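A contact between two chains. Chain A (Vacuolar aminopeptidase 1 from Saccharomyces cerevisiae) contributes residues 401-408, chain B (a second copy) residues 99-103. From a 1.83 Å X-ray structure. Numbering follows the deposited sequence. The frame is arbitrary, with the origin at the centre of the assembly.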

# COMPACT_ATOMS: atom_id res chain seq x y z
N GLN A 401 48.06 1.77 -4.32
CA GLN A 401 46.86 1.96 -3.52
C GLN A 401 45.95 0.75 -3.70
O GLN A 401 46.20 -0.11 -4.54
CB GLN A 401 46.13 3.23 -3.95
CG GLN A 401 47.03 4.45 -4.03
CD GLN A 401 46.24 5.74 -4.12
OE1 GLN A 401 45.72 6.23 -3.12
NE2 GLN A 401 46.14 6.28 -5.32
N TYR A 402 44.88 0.70 -2.90
CA TYR A 402 43.94 -0.41 -2.96
C TYR A 402 42.51 0.05 -3.18
O TYR A 402 42.11 1.14 -2.76
CB TYR A 402 43.89 -1.18 -1.64
CG TYR A 402 45.05 -2.08 -1.30
CD1 TYR A 402 46.04 -2.39 -2.23
CD2 TYR A 402 45.12 -2.67 -0.04
CE1 TYR A 402 47.08 -3.26 -1.90
CE2 TYR A 402 46.15 -3.54 0.29
CZ TYR A 402 47.12 -3.83 -0.64
OH TYR A 402 48.13 -4.70 -0.29
N PHE A 403 41.74 -0.79 -3.86
CA PHE A 403 40.31 -0.55 -4.02
C PHE A 403 39.58 -1.88 -3.99
O PHE A 403 39.89 -2.79 -4.75
CB PHE A 403 39.92 0.16 -5.32
CG PHE A 403 38.43 0.30 -5.47
CD1 PHE A 403 37.68 -0.71 -6.08
CD2 PHE A 403 37.75 1.36 -4.88
CE1 PHE A 403 36.28 -0.66 -6.09
CE2 PHE A 403 36.35 1.42 -4.88
CZ PHE A 403 35.61 0.40 -5.48
N GLN A 404 38.62 -1.97 -3.07
CA GLN A 404 37.78 -3.14 -2.93
C GLN A 404 36.44 -2.61 -2.43
O GLN A 404 36.39 -1.63 -1.68
CB GLN A 404 38.35 -4.15 -1.92
CG GLN A 404 37.46 -5.40 -1.77
CD GLN A 404 38.16 -6.57 -1.10
OE1 GLN A 404 39.32 -6.87 -1.40
NE2 GLN A 404 37.46 -7.24 -0.19
N ILE A 405 35.36 -3.24 -2.86
CA ILE A 405 34.03 -2.81 -2.46
C ILE A 405 33.69 -3.22 -1.04
O ILE A 405 34.30 -4.14 -0.49
CB ILE A 405 32.94 -3.39 -3.39
CG1 ILE A 405 32.94 -4.91 -3.26
CG2 ILE A 405 33.18 -2.91 -4.81
CD1 ILE A 405 31.67 -5.60 -3.72
N LYS A 406 32.73 -2.54 -0.42
CA LYS A 406 32.29 -2.91 0.92
C LYS A 406 31.48 -4.18 0.71
O LYS A 406 30.95 -4.40 -0.39
CB LYS A 406 31.42 -1.79 1.50
CG LYS A 406 32.19 -0.50 1.76
CD LYS A 406 31.29 0.61 2.31
CE LYS A 406 30.74 0.28 3.69
NZ LYS A 406 30.00 1.45 4.26
N ASN A 407 31.39 -5.03 1.73
CA ASN A 407 30.64 -6.28 1.61
C ASN A 407 29.18 -6.09 1.24
O ASN A 407 28.59 -6.99 0.63
CB ASN A 407 30.72 -7.08 2.91
CG ASN A 407 32.14 -7.49 3.28
OD1 ASN A 407 33.07 -7.38 2.48
ND2 ASN A 407 32.29 -7.99 4.50
N ASN A 408 28.60 -4.93 1.56
CA ASN A 408 27.19 -4.67 1.27
C ASN A 408 27.02 -3.77 0.05
O ASN A 408 25.96 -3.17 -0.13
CB ASN A 408 26.51 -4.01 2.48
CG ASN A 408 27.18 -2.70 2.90
OD1 ASN A 408 28.09 -2.22 2.22
ND2 ASN A 408 26.73 -2.13 4.01
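Chain B, residues 99-103: LKPVS

How does the short stretch of chain B approach chain A? Chain A begins as an extended strand at Gln A401 and later gives way to loop, while residues 99-103 of chain B pass over it. The backbones stay well apart: the nearest CA atoms, those of Tyr A402 and Pro B101, are 8.2 Å from each other. At that spacing the contact belongs to side chains, and together the two stretches bury a modest 292 Å². The order of partners runs backwards, for going up chain A from Tyr A402 to Asn A407 the contacts move down chain B from Val B102 and Pro B101 to Lys B100.

What does the strand offer to chain B? Gln A401 and Phe A403 are out of reach, but Tyr A402 between them directs its CA-to-CB bond toward chain B, with chi1 in the m rotamer. Its ring meets two apolar neighbours through the same carbon: CE2 of Tyr A402 lies 3.7 Å from CB of Pro B101 and 3.8 Å from CG2 of Val B102, the valine methyl sitting at the ring edge, near its plane. Beyond the ring, a water joins the chains, donating hydrogen bonds to OH of Tyr A402 at 2.6 Å and to the carbonyl O of Pro B101 at 2.8 Å.

Where does Gln A404 fit? Its CA-to-CB bond also points toward chain B, and chi1 and chi2 are both t, so the side chain reaches out in extended form. The terminal amide then rests against two neighbouring residues: OE1 of Gln A404 comes within 3.1 Å of CD of Pro B101, and NE2 of Gln A404 is 3.8 Å from CG of Lys B100. A second water makes weak hydrogen bonds on both sides, accepting from NE2 of Gln A404 and donating to O of Leu B99, each at 3.3 Å.

How does the contact end along chain A? Ile A405 and Lys A406 direct their CA-to-CB bonds away from chain B, and the next approach comes at Asn A407. There the CA-to-CB bond points sideways, yet the amide end comes nearer and meets the long side chain of Lys B100, with OD1 of Asn A407 at 3.3 Å from CE of Lys B100. ND2 of Asn A407 and NZ of Lys B100 are 3.5 Å apart but, both being donors, do not bond to each other. Asn A408 lies beyond reach.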

# COMPACT_ATOMS: atom_id res chain seq x y z
N LEU B 99 39.95 -12.89 4.66
CA LEU B 99 40.41 -11.68 5.33
C LEU B 99 40.57 -10.67 4.21
O LEU B 99 40.97 -11.02 3.10
CB LEU B 99 41.76 -11.90 6.01
CG LEU B 99 41.72 -12.20 7.51
CD1 LEU B 99 41.06 -13.55 7.75
CD2 LEU B 99 43.14 -12.20 8.06
N LYS B 100 40.24 -9.41 4.48
CA LYS B 100 40.39 -8.38 3.45
C LYS B 100 41.87 -8.04 3.26
O LYS B 100 42.70 -8.39 4.09
CB LYS B 100 39.60 -7.13 3.85
CG LYS B 100 38.11 -7.23 3.51
CD LYS B 100 37.31 -6.09 4.12
CE LYS B 100 35.86 -6.15 3.65
NZ LYS B 100 34.93 -5.77 4.76
N PRO B 101 42.21 -7.39 2.13
CA PRO B 101 43.61 -7.02 1.85
C PRO B 101 44.20 -6.32 3.08
O PRO B 101 45.37 -6.50 3.41
CB PRO B 101 43.48 -6.10 0.65
CG PRO B 101 42.35 -6.74 -0.11
CD PRO B 101 41.34 -7.05 0.99
N VAL B 102 43.37 -5.52 3.73
CA VAL B 102 43.75 -4.82 4.95
C VAL B 102 42.68 -5.26 5.95
O VAL B 102 41.55 -4.76 5.91
CB VAL B 102 43.70 -3.29 4.79
CG1 VAL B 102 43.95 -2.61 6.13
CG2 VAL B 102 44.75 -2.84 3.77
N SER B 103 43.02 -6.20 6.83
CA SER B 103 42.05 -6.70 7.79
C SER B 103 42.03 -5.88 9.08
O SER B 103 41.19 -6.11 9.95
CB SER B 103 42.34 -8.16 8.14
OG SER B 103 43.48 -8.27 8.97
O HOH W 1 47.41 -6.49 1.51
O HOH W 2 38.67 -10.16 0.85